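Local atomic coordinates of enolase (PDB entry 3UGV), a protein that probably catalyses a magnesium-dependent reaction of the enolase superfamily, in which a proton is drawn from the carbon beside a substrate carboxylate. Residues F[70-75]-F[376-381]; F[88-93]-F[125-130]; F[166-171]-F[197-202]; F[297-302]-F[322-327]. All blocks are in the same frame, centred on the assembly; numbering follows the deposited sequence.

Contact 1: residues F[70-75]-F[376-381]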
loop_
_atom_site.group_PDB
_atom_site.type_symbol
_atom_site.label_atom_id
_atom_site.label_comp_id
_atom_site.label_asym_id
_atom_site.label_seq_id
_atom_site.Cartn_x
_atom_site.Cartn_y
_atom_site.Cartn_z
ATOM N N PRO F 70 17.266 -47.355 15.731
ATOM C CA PRO F 70 16.891 -47.228 14.320
ATOM C C PRO F 70 16.075 -45.962 14.050
ATOM O O PRO F 70 15.588 -45.320 14.979
ATOM C CB PRO F 70 15.998 -48.447 14.104
ATOM C CG PRO F 70 15.283 -48.586 15.431
ATOM C CD PRO F 70 16.299 -48.171 16.491
ATOM N N GLY F 71 15.932 -45.618 12.776
ATOM C CA GLY F 71 15.060 -44.541 12.354
ATOM C C GLY F 71 14.432 -44.906 11.022
ATOM O O GLY F 71 15.126 -45.282 10.079
ATOM N N ARG F 72 13.112 -44.806 10.940
ATOM C CA ARG F 72 12.406 -45.227 9.744
ATOM C C ARG F 72 11.386 -44.196 9.273
ATOM O O ARG F 72 10.526 -43.774 10.029
ATOM C CB ARG F 72 11.714 -46.574 9.985
ATOM C CG ARG F 72 12.668 -47.759 10.058
ATOM C CD ARG F 72 11.938 -49.105 10.103
ATOM N NE ARG F 72 11.448 -49.415 11.441
ATOM C CZ ARG F 72 12.224 -49.837 12.431
ATOM N NH1 ARG F 72 13.528 -49.994 12.230
ATOM N NH2 ARG F 72 11.701 -50.093 13.623
ATOM N N ALA F 73 11.494 -43.799 8.013
ATOM C CA ALA F 73 10.466 -42.986 7.378
ATOM C C ALA F 73 10.473 -43.270 5.880
ATOM O O ALA F 73 11.292 -44.053 5.379
ATOM C CB ALA F 73 10.713 -41.519 7.642
ATOM N N TYR F 74 9.561 -42.649 5.150
ATOM C CA TYR F 74 9.511 -42.884 3.716
ATOM C C TYR F 74 9.200 -41.609 2.947
ATOM O O TYR F 74 8.665 -40.652 3.496
ATOM C CB TYR F 74 8.505 -43.992 3.367
ATOM C CG TYR F 74 7.065 -43.663 3.701
ATOM C CD1 TYR F 74 6.263 -42.951 2.810
ATOM C CD2 TYR F 74 6.506 -44.071 4.897
ATOM C CE1 TYR F 74 4.943 -42.658 3.114
ATOM C CE2 TYR F 74 5.191 -43.778 5.214
ATOM C CZ TYR F 74 4.412 -43.074 4.324
ATOM O OH TYR F 74 3.096 -42.795 4.648
ATOM N N LEU F 75 9.560 -41.611 1.674
ATOM C CA LEU F 75 9.266 -40.506 0.785
ATOM C C LEU F 75 8.275 -40.992 -0.256
ATOM O O LEU F 75 8.291 -42.168 -0.632
ATOM C CB LEU F 75 10.548 -40.023 0.100
ATOM C CG LEU F 75 11.480 -39.127 0.909
ATOM C CD1 LEU F 75 12.831 -39.088 0.260
ATOM C CD2 LEU F 75 10.908 -37.734 0.980
ATOM N N GLY F 376 6.375 -45.193 14.825
ATOM C CA GLY F 376 5.888 -46.560 14.921
ATOM C C GLY F 376 5.767 -47.281 13.589
ATOM O O GLY F 376 4.815 -48.026 13.367
ATOM N N LEU F 377 6.718 -47.058 12.692
ATOM C CA LEU F 377 6.695 -47.737 11.399
ATOM C C LEU F 377 7.535 -49.004 11.440
ATOM O O LEU F 377 8.667 -48.994 11.925
ATOM C CB LEU F 377 7.219 -46.829 10.275
ATOM C CG LEU F 377 6.477 -45.548 9.895
ATOM C CD1 LEU F 377 7.126 -44.970 8.666
ATOM C CD2 LEU F 377 5.007 -45.805 9.637
ATOM N N ASP F 378 6.982 -50.093 10.918
ATOM C CA ASP F 378 7.753 -51.315 10.717
ATOM C C ASP F 378 7.447 -51.875 9.331
ATOM O O ASP F 378 6.280 -52.104 8.977
ATOM C CB ASP F 378 7.451 -52.334 11.818
ATOM C CG ASP F 378 7.666 -51.764 13.211
ATOM O OD1 ASP F 378 6.665 -51.460 13.895
ATOM O OD2 ASP F 378 8.834 -51.600 13.617
ATOM N N TRP F 379 8.489 -52.062 8.529
ATOM C CA TRP F 379 8.281 -52.427 7.139
ATOM C C TRP F 379 7.734 -53.848 7.013
ATOM O O TRP F 379 8.099 -54.736 7.783
ATOM C CB TRP F 379 9.575 -52.314 6.335
ATOM C CG TRP F 379 10.305 -51.003 6.413
ATOM C CD1 TRP F 379 11.637 -50.832 6.639
ATOM C CD2 TRP F 379 9.759 -49.686 6.232
ATOM N NE1 TRP F 379 11.957 -49.499 6.624
ATOM C CE2 TRP F 379 10.825 -48.771 6.375
ATOM C CE3 TRP F 379 8.479 -49.194 5.976
ATOM C CZ2 TRP F 379 10.651 -47.386 6.270
ATOM C CZ3 TRP F 379 8.306 -47.813 5.868
ATOM C CH2 TRP F 379 9.388 -46.930 6.020
ATOM N N ASP F 380 6.851 -54.053 6.042
ATOM C CA ASP F 380 6.438 -55.395 5.658
ATOM C C ASP F 380 7.406 -55.909 4.593
ATOM O O ASP F 380 7.176 -55.736 3.391
ATOM C CB ASP F 380 5.005 -55.386 5.129
ATOM C CG ASP F 380 4.482 -56.778 4.839
ATOM O OD1 ASP F 380 5.251 -57.599 4.294
ATOM O OD2 ASP F 380 3.304 -57.047 5.160
ATOM N N GLU F 381 8.490 -56.532 5.050
ATOM C CA GLU F 381 9.608 -56.903 4.182
ATOM C C GLU F 381 9.266 -57.870 3.039
ATOM O O GLU F 381 9.971 -57.901 2.033
ATOM C CB GLU F 381 10.787 -57.419 5.012
ATOM C CG GLU F 381 11.444 -56.343 5.879
ATOM C CD GLU F 381 12.212 -55.309 5.061
ATOM O OE1 GLU F 381 12.355 -55.495 3.829
ATOM O OE2 GLU F 381 12.674 -54.308 5.657
HETATM O O HOH W 1 9.231 -45.509 12.306
#

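Contact 2: residues F[88-93]-F[125-130]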
loop_
_atom_site.group_PDB
_atom_site.type_symbol
_atom_site.label_atom_id
_atom_site.label_comp_id
_atom_site.label_asym_id
_atom_site.label_seq_id
_atom_site.Cartn_x
_atom_site.Cartn_y
_atom_site.Cartn_z
ATOM N N PRO F 88 20.671 -41.697 -4.975
ATOM C CA PRO F 88 22.077 -41.302 -4.863
ATOM C C PRO F 88 22.232 -40.079 -3.975
ATOM O O PRO F 88 23.183 -40.007 -3.211
ATOM C CB PRO F 88 22.464 -40.964 -6.306
ATOM C CG PRO F 88 21.518 -41.756 -7.139
ATOM C CD PRO F 88 20.224 -41.750 -6.377
ATOM N N ALA F 89 21.310 -39.132 -4.067
ATOM C CA ALA F 89 21.390 -37.937 -3.232
ATOM C C ALA F 89 21.338 -38.298 -1.749
ATOM O O ALA F 89 22.053 -37.718 -0.933
ATOM C CB ALA F 89 20.279 -36.967 -3.578
ATOM N N LEU F 90 20.484 -39.256 -1.409
ATOM C CA LEU F 90 20.330 -39.692 -0.028
ATOM C C LEU F 90 21.593 -40.388 0.472
ATOM O O LEU F 90 22.020 -40.159 1.599
ATOM C CB LEU F 90 19.117 -40.613 0.120
ATOM C CG LEU F 90 17.769 -39.901 0.073
ATOM C CD1 LEU F 90 16.635 -40.904 0.029
ATOM C CD2 LEU F 90 17.623 -38.962 1.254
ATOM N N HIS F 91 22.193 -41.225 -0.367
ATOM C CA HIS F 91 23.410 -41.933 0.020
ATOM C C HIS F 91 24.597 -40.978 0.132
ATOM O O HIS F 91 25.509 -41.195 0.933
ATOM C CB HIS F 91 23.698 -43.091 -0.937
ATOM C CG HIS F 91 22.737 -44.236 -0.801
ATOM N ND1 HIS F 91 22.652 -45.254 -1.729
ATOM C CD2 HIS F 91 21.825 -44.525 0.159
ATOM C CE1 HIS F 91 21.726 -46.118 -1.346
ATOM N NE2 HIS F 91 21.211 -45.701 -0.204
ATOM N N ASP F 92 24.567 -39.908 -0.655
ATOM C CA ASP F 92 25.589 -38.871 -0.578
ATOM C C ASP F 92 25.490 -38.093 0.728
ATOM O O ASP F 92 26.497 -37.621 1.252
ATOM C CB ASP F 92 25.474 -37.902 -1.755
ATOM C CG ASP F 92 26.421 -38.241 -2.888
ATOM O OD1 ASP F 92 27.460 -38.887 -2.621
ATOM O OD2 ASP F 92 26.129 -37.849 -4.043
ATOM N N MET F 93 24.273 -37.932 1.240
ATOM C CA MET F 93 24.091 -37.258 2.523
ATOM C C MET F 93 24.541 -38.193 3.632
ATOM O O MET F 93 25.123 -37.765 4.629
ATOM C CB MET F 93 22.638 -36.824 2.731
ATOM C CG MET F 93 22.274 -35.536 2.016
ATOM S SD MET F 93 20.484 -35.266 1.880
ATOM C CE MET F 93 20.436 -33.714 0.978
ATOM N N MET F 125 15.627 -30.038 -1.492
ATOM C CA MET F 125 14.731 -30.008 -0.354
ATOM C C MET F 125 14.177 -31.412 -0.070
ATOM O O MET F 125 14.089 -31.836 1.083
ATOM C CB MET F 125 13.590 -29.011 -0.638
ATOM C CG MET F 125 12.542 -28.873 0.472
ATOM S SD MET F 125 13.313 -28.522 2.063
ATOM C CE MET F 125 12.518 -26.972 2.467
ATOM N N ILE F 126 13.824 -32.130 -1.134
ATOM C CA ILE F 126 13.217 -33.452 -1.009
ATOM C C ILE F 126 14.139 -34.505 -0.375
ATOM O O ILE F 126 13.691 -35.322 0.438
ATOM C CB ILE F 126 12.669 -33.943 -2.359
ATOM C CG1 ILE F 126 11.562 -32.995 -2.829
ATOM C CG2 ILE F 126 12.124 -35.352 -2.230
ATOM C CD1 ILE F 126 10.864 -33.434 -4.078
ATOM N N ALA F 127 15.420 -34.487 -0.731
ATOM C CA ALA F 127 16.353 -35.430 -0.138
ATOM C C ALA F 127 16.533 -35.096 1.334
ATOM O O ALA F 127 16.477 -35.984 2.190
ATOM C CB ALA F 127 17.672 -35.403 -0.846
ATOM N N ALA F 128 16.725 -33.812 1.627
ATOM C CA ALA F 128 16.862 -33.361 3.014
ATOM C C ALA F 128 15.629 -33.656 3.871
ATOM O O ALA F 128 15.770 -33.985 5.037
ATOM C CB ALA F 128 17.197 -31.878 3.073
ATOM N N SER F 129 14.431 -33.524 3.298
ATOM C CA SER F 129 13.189 -33.752 4.046
ATOM C C SER F 129 13.053 -35.215 4.460
ATOM O O SER F 129 12.609 -35.523 5.564
ATOM C CB SER F 129 11.969 -33.321 3.225
ATOM O OG SER F 129 11.921 -31.916 3.055
ATOM N N GLY F 130 13.459 -36.112 3.568
ATOM C CA GLY F 130 13.445 -37.539 3.847
ATOM C C GLY F 130 14.380 -37.927 4.978
ATOM O O GLY F 130 14.052 -38.787 5.807
#

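Contact 3: residues F[166-171]-F[197-202]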
loop_
_atom_site.group_PDB
_atom_site.type_symbol
_atom_site.label_atom_id
_atom_site.label_comp_id
_atom_site.label_asym_id
_atom_site.label_seq_id
_atom_site.Cartn_x
_atom_site.Cartn_y
_atom_site.Cartn_z
ATOM N N LEU F 166 -12.039 -40.693 -6.092
ATOM C CA LEU F 166 -12.890 -39.689 -6.729
ATOM C C LEU F 166 -12.111 -38.933 -7.810
ATOM O O LEU F 166 -12.132 -37.690 -7.873
ATOM C CB LEU F 166 -13.487 -38.727 -5.697
ATOM C CG LEU F 166 -14.178 -39.419 -4.511
ATOM C CD1 LEU F 166 -14.884 -38.410 -3.615
ATOM C CD2 LEU F 166 -15.169 -40.461 -5.018
ATOM N N TRP F 167 -11.424 -39.703 -8.655
ATOM C CA TRP F 167 -10.681 -39.152 -9.788
ATOM C C TRP F 167 -11.655 -38.828 -10.914
ATOM O O TRP F 167 -12.862 -38.850 -10.695
ATOM C CB TRP F 167 -9.575 -40.112 -10.239
ATOM C CG TRP F 167 -8.451 -40.156 -9.256
ATOM C CD1 TRP F 167 -8.159 -41.159 -8.375
ATOM C CD2 TRP F 167 -7.493 -39.123 -9.022
ATOM N NE1 TRP F 167 -7.068 -40.812 -7.614
ATOM C CE2 TRP F 167 -6.642 -39.567 -7.996
ATOM C CE3 TRP F 167 -7.267 -37.865 -9.591
ATOM C CZ2 TRP F 167 -5.576 -38.802 -7.532
ATOM C CZ3 TRP F 167 -6.222 -37.107 -9.126
ATOM C CH2 TRP F 167 -5.388 -37.576 -8.104
ATOM N N LEU F 168 -11.144 -38.515 -12.105
ATOM C CA LEU F 168 -11.988 -37.931 -13.162
ATOM C C LEU F 168 -12.793 -38.939 -13.979
ATOM O O LEU F 168 -12.803 -38.885 -15.206
ATOM C CB LEU F 168 -11.173 -37.000 -14.078
ATOM C CG LEU F 168 -10.503 -35.818 -13.342
ATOM C CD1 LEU F 168 -10.009 -34.714 -14.293
ATOM C CD2 LEU F 168 -11.445 -35.224 -12.298
ATOM N N LYS F 169 -13.480 -39.845 -13.285
ATOM C CA LYS F 169 -14.382 -40.807 -13.914
ATOM C C LYS F 169 -15.782 -40.214 -14.049
ATOM O O LYS F 169 -15.986 -39.024 -13.809
ATOM C CB LYS F 169 -14.413 -42.101 -13.103
ATOM C CG LYS F 169 -13.026 -42.744 -12.958
ATOM C CD LYS F 169 -13.085 -44.053 -12.195
ATOM C CE LYS F 169 -13.583 -43.836 -10.771
ATOM N NZ LYS F 169 -13.744 -45.126 -10.033
ATOM N N SER F 170 -16.749 -41.032 -14.443
ATOM C CA SER F 170 -18.108 -40.542 -14.672
ATOM C C SER F 170 -18.794 -40.244 -13.344
ATOM O O SER F 170 -18.434 -40.824 -12.312
ATOM C CB SER F 170 -18.928 -41.595 -15.414
ATOM O OG SER F 170 -19.196 -42.700 -14.557
ATOM N N PRO F 171 -19.801 -39.355 -13.368
ATOM C CA PRO F 171 -20.560 -39.032 -12.153
ATOM C C PRO F 171 -21.017 -40.271 -11.382
ATOM O O PRO F 171 -20.738 -40.376 -10.184
ATOM C CB PRO F 171 -21.771 -38.264 -12.693
ATOM C CG PRO F 171 -21.248 -37.597 -13.943
ATOM C CD PRO F 171 -20.214 -38.532 -14.522
ATOM N N MET F 197 -11.552 -32.403 -9.681
ATOM C CA MET F 197 -12.277 -31.747 -10.764
ATOM C C MET F 197 -11.321 -31.357 -11.894
ATOM O O MET F 197 -10.094 -31.379 -11.736
ATOM C CB MET F 197 -13.013 -30.506 -10.255
ATOM C CG MET F 197 -14.240 -30.812 -9.365
ATOM S SD MET F 197 -15.379 -29.394 -9.285
ATOM C CE MET F 197 -16.713 -30.050 -8.291
ATOM N N GLY F 198 -11.890 -31.004 -13.035
ATOM C CA GLY F 198 -11.098 -30.632 -14.189
ATOM C C GLY F 198 -11.458 -31.409 -15.444
ATOM O O GLY F 198 -10.620 -31.596 -16.320
ATOM N N ARG F 199 -12.703 -31.872 -15.535
ATOM C CA ARG F 199 -13.158 -32.522 -16.754
ATOM C C ARG F 199 -13.158 -31.528 -17.914
ATOM O O ARG F 199 -13.076 -30.324 -17.699
ATOM C CB ARG F 199 -14.543 -33.120 -16.541
ATOM C CG ARG F 199 -14.488 -34.385 -15.707
ATOM C CD ARG F 199 -15.826 -34.705 -15.081
ATOM N NE ARG F 199 -15.726 -35.832 -14.155
ATOM C CZ ARG F 199 -15.409 -35.729 -12.866
ATOM N NH1 ARG F 199 -15.149 -34.542 -12.329
ATOM N NH2 ARG F 199 -15.346 -36.815 -12.108
ATOM N N ASP F 200 -13.232 -32.031 -19.139
ATOM C CA ASP F 200 -13.340 -31.161 -20.308
ATOM C C ASP F 200 -14.583 -30.294 -20.244
ATOM O O ASP F 200 -14.540 -29.111 -20.573
ATOM C CB ASP F 200 -13.355 -31.983 -21.596
ATOM C CG ASP F 200 -11.999 -32.579 -21.915
ATOM O OD1 ASP F 200 -11.003 -31.824 -21.886
ATOM O OD2 ASP F 200 -11.928 -33.800 -22.184
ATOM N N ASP F 201 -15.696 -30.892 -19.845
ATOM C CA ASP F 201 -16.951 -30.168 -19.668
ATOM C C ASP F 201 -17.168 -29.885 -18.178
ATOM O O ASP F 201 -17.456 -30.799 -17.404
ATOM C CB ASP F 201 -18.118 -30.995 -20.213
ATOM C CG ASP F 201 -19.451 -30.240 -20.192
ATOM O OD1 ASP F 201 -19.503 -29.069 -19.745
ATOM O OD2 ASP F 201 -20.461 -30.833 -20.634
ATOM N N PRO F 202 -17.028 -28.617 -17.777
ATOM C CA PRO F 202 -17.251 -28.136 -16.404
ATOM C C PRO F 202 -18.601 -28.583 -15.838
ATOM O O PRO F 202 -18.727 -28.827 -14.638
ATOM C CB PRO F 202 -17.288 -26.623 -16.571
ATOM C CG PRO F 202 -16.599 -26.357 -17.840
ATOM C CD PRO F 202 -16.825 -27.514 -18.725
HETATM O O HOH W 2 -14.189 -36.658 -9.669
#

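Contact 4: residues F[297-302]-F[322-327]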
loop_
_atom_site.group_PDB
_atom_site.type_symbol
_atom_site.label_atom_id
_atom_site.label_comp_id
_atom_site.label_asym_id
_atom_site.label_seq_id
_atom_site.Cartn_x
_atom_site.Cartn_y
_atom_site.Cartn_z
ATOM N N VAL F 297 -3.726 -23.355 4.073
ATOM C CA VAL F 297 -2.499 -23.962 3.536
ATOM C C VAL F 297 -2.414 -25.462 3.869
ATOM O O VAL F 297 -2.948 -25.904 4.875
ATOM C CB VAL F 297 -1.233 -23.234 4.080
ATOM C CG1 VAL F 297 -1.285 -21.753 3.743
ATOM C CG2 VAL F 297 -1.127 -23.397 5.587
ATOM N N MET F 298 -1.732 -26.244 3.040
ATOM C CA MET F 298 -1.487 -27.652 3.366
ATOM C C MET F 298 -0.116 -28.116 2.879
ATOM O O MET F 298 0.004 -28.658 1.781
ATOM C CB MET F 298 -2.589 -28.570 2.790
ATOM C CG MET F 298 -2.895 -28.302 1.312
ATOM S SD MET F 298 -4.179 -29.390 0.616
ATOM C CE MET F 298 -3.220 -30.855 0.271
ATOM N N PRO F 299 0.927 -27.923 3.702
ATOM C CA PRO F 299 2.279 -28.315 3.277
ATOM C C PRO F 299 2.451 -29.828 3.124
ATOM O O PRO F 299 1.837 -30.620 3.840
ATOM C CB PRO F 299 3.168 -27.794 4.411
ATOM C CG PRO F 299 2.363 -26.734 5.051
ATOM C CD PRO F 299 0.947 -27.214 4.985
ATOM N N ASP F 300 3.280 -30.203 2.162
ATOM C CA ASP F 300 3.666 -31.575 1.908
ATOM C C ASP F 300 5.024 -31.792 2.578
ATOM O O ASP F 300 5.904 -30.939 2.456
ATOM C CB ASP F 300 3.783 -31.765 0.395
ATOM C CG ASP F 300 4.346 -33.115 0.019
ATOM O OD1 ASP F 300 5.573 -33.293 0.144
ATOM O OD2 ASP F 300 3.567 -33.995 -0.409
ATOM N N PHE F 301 5.207 -32.920 3.270
ATOM C CA PHE F 301 6.416 -33.134 4.093
ATOM C C PHE F 301 7.747 -33.283 3.342
ATOM O O PHE F 301 8.814 -32.958 3.877
ATOM C CB PHE F 301 6.208 -34.283 5.090
ATOM C CG PHE F 301 5.150 -33.985 6.109
ATOM C CD1 PHE F 301 5.456 -33.257 7.250
ATOM C CD2 PHE F 301 3.841 -34.376 5.898
ATOM C CE1 PHE F 301 4.481 -32.950 8.174
ATOM C CE2 PHE F 301 2.856 -34.072 6.821
ATOM C CZ PHE F 301 3.174 -33.355 7.957
ATOM N N MET F 302 7.706 -33.775 2.111
ATOM C CA MET F 302 8.947 -33.837 1.356
ATOM C C MET F 302 9.359 -32.461 0.825
ATOM O O MET F 302 10.530 -32.247 0.514
ATOM C CB MET F 302 8.879 -34.864 0.229
ATOM C CG MET F 302 8.285 -34.340 -1.039
ATOM S SD MET F 302 8.401 -35.534 -2.385
ATOM C CE MET F 302 7.323 -34.769 -3.599
ATOM N N ILE F 322 -3.827 -18.870 10.108
ATOM C CA ILE F 322 -4.294 -19.612 8.938
ATOM C C ILE F 322 -4.460 -21.081 9.286
ATOM O O ILE F 322 -3.531 -21.692 9.797
ATOM C CB ILE F 322 -3.280 -19.532 7.768
ATOM C CG1 ILE F 322 -2.928 -18.085 7.450
ATOM C CG2 ILE F 322 -3.863 -20.163 6.527
ATOM C CD1 ILE F 322 -4.038 -17.329 6.752
ATOM N N PRO F 323 -5.639 -21.664 9.012
ATOM C CA PRO F 323 -5.773 -23.090 9.343
ATOM C C PRO F 323 -4.875 -23.944 8.455
ATOM O O PRO F 323 -4.769 -23.717 7.255
ATOM C CB PRO F 323 -7.248 -23.381 9.084
ATOM C CG PRO F 323 -7.915 -22.036 9.151
ATOM C CD PRO F 323 -6.920 -21.062 8.617
ATOM N N MET F 324 -4.221 -24.925 9.060
ATOM C CA MET F 324 -3.170 -25.671 8.396
ATOM C C MET F 324 -3.561 -27.142 8.352
ATOM O O MET F 324 -3.936 -27.718 9.374
ATOM C CB MET F 324 -1.868 -25.461 9.171
ATOM C CG MET F 324 -0.641 -26.139 8.624
ATOM S SD MET F 324 0.794 -25.391 9.421
ATOM C CE MET F 324 2.115 -26.489 8.938
ATOM N N SER F 325 -3.499 -27.733 7.161
ATOM C CA SER F 325 -3.825 -29.147 6.959
ATOM C C SER F 325 -2.590 -29.844 6.422
ATOM O O SER F 325 -1.578 -29.195 6.173
ATOM C CB SER F 325 -4.996 -29.305 5.976
ATOM O OG SER F 325 -6.220 -28.821 6.523
ATOM N N THR F 326 -2.656 -31.158 6.241
ATOM C CA THR F 326 -1.498 -31.897 5.751
ATOM C C THR F 326 -1.647 -32.326 4.305
ATOM O O THR F 326 -2.720 -32.255 3.725
ATOM C CB THR F 326 -1.219 -33.175 6.571
ATOM O OG1 THR F 326 -2.352 -34.056 6.486
ATOM C CG2 THR F 326 -0.934 -32.835 8.026
ATOM N N HIS F 327 -0.545 -32.775 3.728
ATOM C CA HIS F 327 -0.583 -33.398 2.423
ATOM C C HIS F 327 0.327 -34.613 2.401
ATOM O O HIS F 327 1.524 -34.504 2.667
ATOM C CB HIS F 327 -0.143 -32.433 1.345
ATOM C CG HIS F 327 -0.139 -33.040 -0.018
ATOM N ND1 HIS F 327 1.022 -33.370 -0.684
ATOM C CD2 HIS F 327 -1.159 -33.390 -0.838
ATOM C CE1 HIS F 327 0.718 -33.880 -1.863
ATOM N NE2 HIS F 327 -0.599 -33.914 -1.977
#

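Contact 1: residues F[70-75]-F[376-381]
Arg-72 lays its guanidinium against the backbone of Leu-377. Its NE points almost straight at Leu-377 O, 2.9 Å away with an N-H...O angle of 177°; the oxygen lies in the guanidinium plane, although the donor is tilted from the plane of the carbonyl. On the same group NH2 stands 3.2 Å from Asp-378 OD2, a salt bridge whose hydrogen bond is bent and weak. The aliphatic part of the arginine works as well: its CD sits over one face of the Trp-379 indole, 3.9 Å from the centroid of the five-membered ring, a CH-pi contact. A bend at chi3 (-80°) then turns the head off the indole toward the carbonyl. With an alanine here, Leu-377 O would probably lose its straight donor, Asp-378 its cationic mate and the indole the methylene over its face. The contact joins an edge strand of the antiparallel sheet in the N-terminal capping domain of an enolase-superfamily fold to the chain's C-terminal stretch, which comes back from the barrel. A water bridges Arg-72 O and Leu-377 N. Deeper in, Leu-377 CD1 reaches the edge of the Tyr-74 ring, 3.9 Å from CD2, and CH2 of Trp-379 lies 4.1 Å from Tyr-74 CB. Second-shell carboxylates hold both aromatic residues by their polar ends: Asp-62 accepts from Trp-379 NE1, and Glu-331 is hydrogen-bonded to Tyr-74 OH.

Contact 2: residues F[88-93]-F[125-130]
Met-93 stretches from helix 83-97 to Ala-127 on helix 123-142. Its CG stands beside the backbone N (chi1 -80°), and from there the extended chain carries SD and CE across the gap, leaving the touching to these outer atoms. SD comes within 3.9 Å of Ala-127 CB. The terminal CE goes further, to 3.7 Å from the same methyl and 3.8 Å from the backbone N of Ala-128, where it rests on the surface of the helix. Ala-127 suits the central place because its one methyl lets the axes of the two segments come to 9.5 Å, crossing at -57°; Ala-89 CB also faces it, at 4.1 Å. On the other flank Leu-90 turns CD2 to Ala-127 O, 3.3 Å away, and the leucine also packs on Leu-33 and Ile-59 of the antiparallel sheet. At Gly-130 any beta carbon would point toward this same CD2. The pair forms part of the helical layer of the N-terminal capping domain, and Tyr-85 of the second subunit packs on Pro-88 and Ala-89. Between the two segments the contact is made of methyls, a thioether and bare backbone, so it probably rests on close fit and the exclusion of water, without directional bonds.

Contact 3: residues F[166-171]-F[197-202]
Lys-169 O is gripped twice by one arginine: NH2 of Arg-199 donates to it at 2.9 Å and NE of Arg-199 at 3.2 Å. The guanidinium meets the oxygen side-on, in its own plane, and the two nitrogens arrive from opposite faces of the carbonyl plane. Both segments are loops that follow strands of the (beta/alpha) barrel of the enolase superfamily, one between strand 157-162 and helix 171-183, the other between strand 192-196 and helix 202-216. Each runs straight into its helix, with Ser-170 and Asp-201 as N-caps. Arginine suits the site because it has donors to spare: NH1 forms a salt bridge with Asp-205 near the start of helix 202-216, so the group is held from two directions and is probably fixed in rotation. NH2 also donates to a water at 2.7 Å, and this water lies close to Trp-167 O. Leu-168 CD2 lies over one face of the guanidinium, toward its rim, 3.8 Å from Arg-199 NH1. That leucine is the centre of an inverse gamma turn, closed by a weak bond from Lys-169 N to Trp-167 O. Gly-198 has a positive phi of 127°, where a side chain would be jammed against the preceding carbonyl. The other branch of Leu-168 ends there, with CD1 3.8 Å from Gly-198 O.

Contact 4: residues F[297-302]-F[322-327]
The imidazole of His-327 takes the Asp-300 carboxylate at its edge, while CE of Met-298 comes in obliquely, 3.5 Å from CD2 of the histidine. The second ring, Phe-301, has Thr-326 CG2 at its edge, 4.1 Å from CZ, and is stacked with Trp-310. The segments belong to neighbouring strand positions of the (beta/alpha) barrel, joined through helix 306-320 as a beta-alpha-beta unit. A His-Asp pair on consecutive barrel strands is also found in mandelate racemase. Here His-327 ND1 donates to Asp-300 OD2 at 2.6 Å, and OD2 accepts through its anti lone pair; the N-H...O angle is 140° and the planes are turned 47° apart. CG of Asp-300 is anti to the backbone N (chi1 173°), which leaves its other oxygen, OD1, able to cap the following helix by accepting from Met-302 N at 2.9 Å. With an alanine in place of Asp-300, His-327 ND1 would probably be left without its acceptor, the imidazole freer to turn, and Met-302 N without its cap. Farther back, Ser-325 N donates to Val-297 O at 3.0 Å, nearly straight and in the carbonyl plane, and a weak, long bond runs from Val-297 N to Pro-323 O. The side chain of Met-298 lies about 4 Å from a bound magnesium ion. Proline and methionine fill the side toward helix 306-320: the extended chain of Met-324 brings CE to 3.9 Å from Pro-299 CG.

In the fold
From the N terminus, strand 71-75 opens the widest loop, closed 301 residues later by contact 1, where the C-terminal stretch returns to the capping domain. The other three contacts lie within it, one after another, and none crosses another. Contact 2 closes first, pairing two helices of the capping domain. Contact 3 then joins the loops after two early barrel strands, and contact 4 links two later strand positions across helix 306-320. Leu-75 packs on Ile-126 and Gly-130 of contact 2 and on Met-302 of contact 4, while Ser-129 OG probably makes a weak hydrogen bond to Met-302 O, so capping domain and barrel meet there. Contact 3 stands apart, its nearest atoms about 9 Å from contact 4.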